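Local coordinates for protein UL37 (Suid herpesvirus 1, PDB 4K70) that is an inner tegument protein of the herpesvirus particle that probably helps control viral trafficking, represented here by its N-terminal half, at residues D243-N254 and R286-L297. Residues are numbered along the deposited sequence; the frame is centred on the assembly and turned at random.
Sequences DEAALVPVGEVN and RRLRTDQGVLAL. With NA (sodium ion), chain K; NA (sodium ion), chain J.
The backbones of Leu247 and Leu288 pair in a single beta bridge, the backbone link of a contact between two loops that flank helix 260-271, far from the centre of this largely helical chain. Val248 N gives a nearly straight hydrogen bond to Arg287 O (2.8 Å), while Arg289 N returns a hydrogen bond to Ala246 O. Beside this bridge packing is tight. Ala246 is small enough to sit under Leu297, whose CD2 comes to 3.8 Å from Ala246 CB, and Leu288 carries the apolar layer on to Leu209 and Leu213 of helix 208-223.

Three arginines, Arg286, Arg287 and Arg289, suit the rest, since their long chains reach backbone carbonyls that a loop leaves without regular partners. Arg289 bends at chi3 (50°), which sends NH1 to Ala245 O at 2.9 Å, in the guanidinium plane; Asp291 grips its NE and NH2 side-on and fixes the rotation of the group. Arg287 NE donates a hydrogen bond to Asn254 O, with Val248 CG2 over the centre of one guanidinium face.

The solvent side is looser. There Glu244 OE1 lies 3.5 Å from Arg286 NH1 in a long salt bridge, and the exposed type II turn from Pro249 to Glu252 holds a sodium ion through Val250 O and the Glu252 carboxylate. Arg286 spans from there to the packed backbone: its guanidinium lies against Leu247 CB, and its NE hydrogen-bonds Val248 O at 3.0 Å from above the carbonyl plane.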
loop_
_atom_site.group_PDB
_atom_site.type_symbol
_atom_site.label_atom_id
_atom_site.label_comp_id
_atom_site.label_asym_id
_atom_site.label_seq_id
_atom_site.Cartn_x
_atom_site.Cartn_y
_atom_site.Cartn_z
ATOM N N ASP A 243 -38.212 8.985 -3.722
ATOM C CA ASP A 243 -39.464 9.213 -3.012
ATOM C C ASP A 243 -39.572 10.679 -2.596
ATOM O O ASP A 243 -38.763 11.164 -1.802
ATOM C CB ASP A 243 -39.522 8.305 -1.780
ATOM C CG ASP A 243 -40.905 8.241 -1.158
ATOM O OD1 ASP A 243 -41.713 9.163 -1.395
ATOM O OD2 ASP A 243 -41.180 7.263 -0.426
ATOM N N GLU A 244 -40.565 11.383 -3.135
ATOM C CA GLU A 244 -40.735 12.815 -2.854
ATOM C C GLU A 244 -41.025 13.113 -1.376
ATOM O O GLU A 244 -40.865 14.245 -0.921
ATOM C CB GLU A 244 -41.843 13.407 -3.732
ATOM C CG GLU A 244 -41.575 13.326 -5.237
ATOM C CD GLU A 244 -40.743 14.492 -5.754
ATOM O OE1 GLU A 244 -40.774 15.580 -5.128
ATOM O OE2 GLU A 244 -40.062 14.321 -6.791
ATOM N N ALA A 245 -41.451 12.095 -0.640
ATOM C CA ALA A 245 -41.651 12.214 0.803
ATOM C C ALA A 245 -40.335 12.472 1.546
ATOM O O ALA A 245 -40.337 12.920 2.689
ATOM C CB ALA A 245 -42.317 10.970 1.344
ATOM N N ALA A 246 -39.210 12.193 0.897
ATOM C CA ALA A 246 -37.918 12.338 1.551
ATOM C C ALA A 246 -37.437 13.782 1.542
ATOM O O ALA A 246 -36.471 14.116 2.222
ATOM C CB ALA A 246 -36.874 11.411 0.907
ATOM N N LEU A 247 -38.113 14.631 0.770
ATOM C CA LEU A 247 -37.717 16.022 0.616
ATOM C C LEU A 247 -38.536 16.958 1.506
ATOM O O LEU A 247 -39.727 16.747 1.715
ATOM C CB LEU A 247 -37.872 16.464 -0.842
ATOM C CG LEU A 247 -36.907 15.974 -1.924
ATOM C CD1 LEU A 247 -37.430 16.414 -3.274
ATOM C CD2 LEU A 247 -35.510 16.531 -1.694
ATOM N N VAL A 248 -37.890 17.999 2.016
ATOM C CA VAL A 248 -38.586 19.008 2.816
ATOM C C VAL A 248 -39.399 19.934 1.905
ATOM O O VAL A 248 -38.854 20.542 0.978
ATOM C CB VAL A 248 -37.598 19.854 3.672
ATOM C CG1 VAL A 248 -38.325 21.028 4.345
ATOM C CG2 VAL A 248 -36.901 18.990 4.713
ATOM N N PRO A 249 -40.711 20.032 2.159
ATOM C CA PRO A 249 -41.609 20.947 1.436
ATOM C C PRO A 249 -41.075 22.382 1.341
ATOM O O PRO A 249 -40.556 22.921 2.325
ATOM C CB PRO A 249 -42.892 20.921 2.275
ATOM C CG PRO A 249 -42.536 20.145 3.549
ATOM C CD PRO A 249 -41.425 19.239 3.172
ATOM N N VAL A 250 -41.180 22.981 0.157
ATOM C CA VAL A 250 -40.803 24.375 -0.025
ATOM C C VAL A 250 -41.681 25.240 0.875
ATOM O O VAL A 250 -42.870 24.972 1.017
ATOM C CB VAL A 250 -40.988 24.821 -1.487
ATOM C CG1 VAL A 250 -40.674 26.303 -1.640
ATOM C CG2 VAL A 250 -40.115 23.983 -2.420
ATOM N N GLY A 251 -41.098 26.261 1.494
ATOM C CA GLY A 251 -41.878 27.182 2.306
ATOM C C GLY A 251 -41.847 26.871 3.790
ATOM O O GLY A 251 -42.236 27.702 4.616
ATOM N N GLU A 252 -41.397 25.671 4.142
ATOM C CA GLU A 252 -41.209 25.333 5.545
ATOM C C GLU A 252 -39.924 25.995 6.006
ATOM O O GLU A 252 -39.013 26.215 5.200
ATOM C CB GLU A 252 -41.171 23.817 5.735
ATOM C CG GLU A 252 -42.504 23.203 6.159
ATOM C CD GLU A 252 -43.697 23.651 5.311
ATOM O OE1 GLU A 252 -43.942 24.872 5.179
ATOM O OE2 GLU A 252 -44.418 22.772 4.791
ATOM N N VAL A 253 -39.853 26.359 7.282
ATOM C CA VAL A 253 -38.675 27.080 7.750
ATOM C C VAL A 253 -37.450 26.177 7.674
ATOM O O VAL A 253 -37.538 24.961 7.913
ATOM C CB VAL A 253 -38.846 27.646 9.180
ATOM C CG1 VAL A 253 -40.252 28.228 9.356
ATOM C CG2 VAL A 253 -38.556 26.574 10.217
ATOM N N ASN A 254 -36.315 26.778 7.328
ATOM C CA ASN A 254 -35.068 26.040 7.140
ATOM C C ASN A 254 -35.133 25.035 5.991
ATOM O O ASN A 254 -34.319 24.110 5.926
ATOM C CB ASN A 254 -34.649 25.337 8.437
ATOM C CG ASN A 254 -34.354 26.317 9.557
ATOM O OD1 ASN A 254 -33.980 27.461 9.303
ATOM N ND2 ASN A 254 -34.518 25.875 10.798
ATOM N N ARG A 286 -35.186 21.909 -3.034
ATOM C CA ARG A 286 -35.568 21.333 -1.761
ATOM C C ARG A 286 -34.404 20.524 -1.210
ATOM O O ARG A 286 -33.579 20.015 -1.967
ATOM C CB ARG A 286 -36.802 20.452 -1.942
ATOM C CG ARG A 286 -37.926 21.167 -2.664
ATOM C CD ARG A 286 -39.056 20.219 -2.982
ATOM N NE ARG A 286 -39.680 19.674 -1.777
ATOM C CZ ARG A 286 -40.636 18.749 -1.795
ATOM N NH1 ARG A 286 -41.075 18.269 -2.956
ATOM N NH2 ARG A 286 -41.154 18.298 -0.657
ATOM N N ARG A 287 -34.319 20.429 0.109
ATOM C CA ARG A 287 -33.283 19.620 0.720
ATOM C C ARG A 287 -33.912 18.368 1.301
ATOM O O ARG A 287 -35.120 18.332 1.578
ATOM C CB ARG A 287 -32.563 20.396 1.814
ATOM C CG ARG A 287 -33.367 20.499 3.088
ATOM C CD ARG A 287 -32.565 21.145 4.205
ATOM N NE ARG A 287 -33.438 21.387 5.346
ATOM C CZ ARG A 287 -33.551 20.586 6.398
ATOM N NH1 ARG A 287 -32.813 19.490 6.497
ATOM N NH2 ARG A 287 -34.399 20.895 7.368
ATOM N N LEU A 288 -33.094 17.330 1.459
ATOM C CA LEU A 288 -33.546 16.102 2.084
ATOM C C LEU A 288 -33.878 16.368 3.550
ATOM O O LEU A 288 -33.147 17.090 4.234
ATOM C CB LEU A 288 -32.462 15.035 1.983
ATOM C CG LEU A 288 -32.133 14.530 0.577
ATOM C CD1 LEU A 288 -30.960 13.568 0.629
ATOM C CD2 LEU A 288 -33.350 13.858 -0.052
ATOM N N ARG A 289 -34.988 15.803 4.013
ATOM C CA ARG A 289 -35.345 15.813 5.424
ATOM C C ARG A 289 -34.197 15.235 6.264
ATOM O O ARG A 289 -33.500 14.304 5.826
ATOM C CB ARG A 289 -36.618 14.984 5.648
ATOM C CG ARG A 289 -37.845 15.487 4.884
ATOM C CD ARG A 289 -38.961 14.462 4.892
ATOM N NE ARG A 289 -39.232 13.977 6.245
ATOM C CZ ARG A 289 -40.053 12.975 6.530
ATOM N NH1 ARG A 289 -40.701 12.355 5.554
ATOM N NH2 ARG A 289 -40.234 12.597 7.787
ATOM N N THR A 290 -33.986 15.802 7.454
ATOM C CA THR A 290 -33.019 15.255 8.397
ATOM C C THR A 290 -33.694 14.937 9.730
ATOM O O THR A 290 -33.024 14.817 10.754
ATOM C CB THR A 290 -31.784 16.171 8.611
ATOM O OG1 THR A 290 -32.203 17.474 9.034
ATOM C CG2 THR A 290 -30.935 16.297 7.319
ATOM N N ASP A 291 -35.018 14.781 9.705
ATOM C CA ASP A 291 -35.769 14.377 10.890
ATOM C C ASP A 291 -35.844 12.856 10.967
ATOM O O ASP A 291 -35.583 12.168 9.978
ATOM C CB ASP A 291 -37.183 14.982 10.896
ATOM C CG ASP A 291 -38.059 14.437 9.787
ATOM O OD1 ASP A 291 -37.970 14.940 8.652
ATOM O OD2 ASP A 291 -38.843 13.508 10.048
ATOM N N GLN A 292 -36.198 12.337 12.140
ATOM C CA GLN A 292 -36.160 10.895 12.394
ATOM C C GLN A 292 -37.031 10.109 11.417
ATOM O O GLN A 292 -36.772 8.938 11.160
ATOM C CB GLN A 292 -36.579 10.585 13.844
ATOM C CG GLN A 292 -36.416 9.121 14.268
ATOM C CD GLN A 292 -34.976 8.749 14.668
ATOM O OE1 GLN A 292 -34.196 9.599 15.117
ATOM N NE2 GLN A 292 -34.628 7.468 14.515
ATOM N N GLY A 293 -38.055 10.760 10.872
ATOM C CA GLY A 293 -38.963 10.123 9.932
ATOM C C GLY A 293 -38.358 9.794 8.577
ATOM O O GLY A 293 -38.894 8.971 7.836
ATOM N N VAL A 294 -37.243 10.436 8.246
ATOM C CA VAL A 294 -36.581 10.176 6.975
ATOM C C VAL A 294 -35.931 8.792 6.971
ATOM O O VAL A 294 -35.660 8.238 5.913
ATOM C CB VAL A 294 -35.523 11.257 6.634
ATOM C CG1 VAL A 294 -34.282 11.097 7.494
ATOM C CG2 VAL A 294 -35.147 11.189 5.156
ATOM N N LEU A 295 -35.685 8.233 8.153
ATOM C CA LEU A 295 -34.992 6.941 8.243
ATOM C C LEU A 295 -35.747 5.805 7.545
ATOM O O LEU A 295 -35.140 4.953 6.887
ATOM C CB LEU A 295 -34.684 6.581 9.697
ATOM C CG LEU A 295 -33.247 6.884 10.153
ATOM C CD1 LEU A 295 -32.502 7.703 9.114
ATOM C CD2 LEU A 295 -33.233 7.591 11.482
ATOM N N ALA A 296 -37.069 5.802 7.690
ATOM C CA ALA A 296 -37.917 4.847 6.987
ATOM C C ALA A 296 -37.801 4.976 5.469
ATOM O O ALA A 296 -38.184 4.066 4.733
ATOM C CB ALA A 296 -39.368 5.011 7.424
ATOM N N LEU A 297 -37.277 6.104 4.997
ATOM C CA LEU A 297 -37.093 6.315 3.559
ATOM C C LEU A 297 -35.697 5.904 3.095
ATOM O O LEU A 297 -35.328 6.123 1.936
ATOM C CB LEU A 297 -37.344 7.782 3.188
ATOM C CG LEU A 297 -38.796 8.243 3.024
ATOM C CD1 LEU A 297 -39.731 7.293 3.728
ATOM C CD2 LEU A 297 -38.977 9.664 3.554
HETATM NA NA NA K . -44.415 24.774 2.665
HETATM NA NA NA J . -35.026 11.618 17.040
#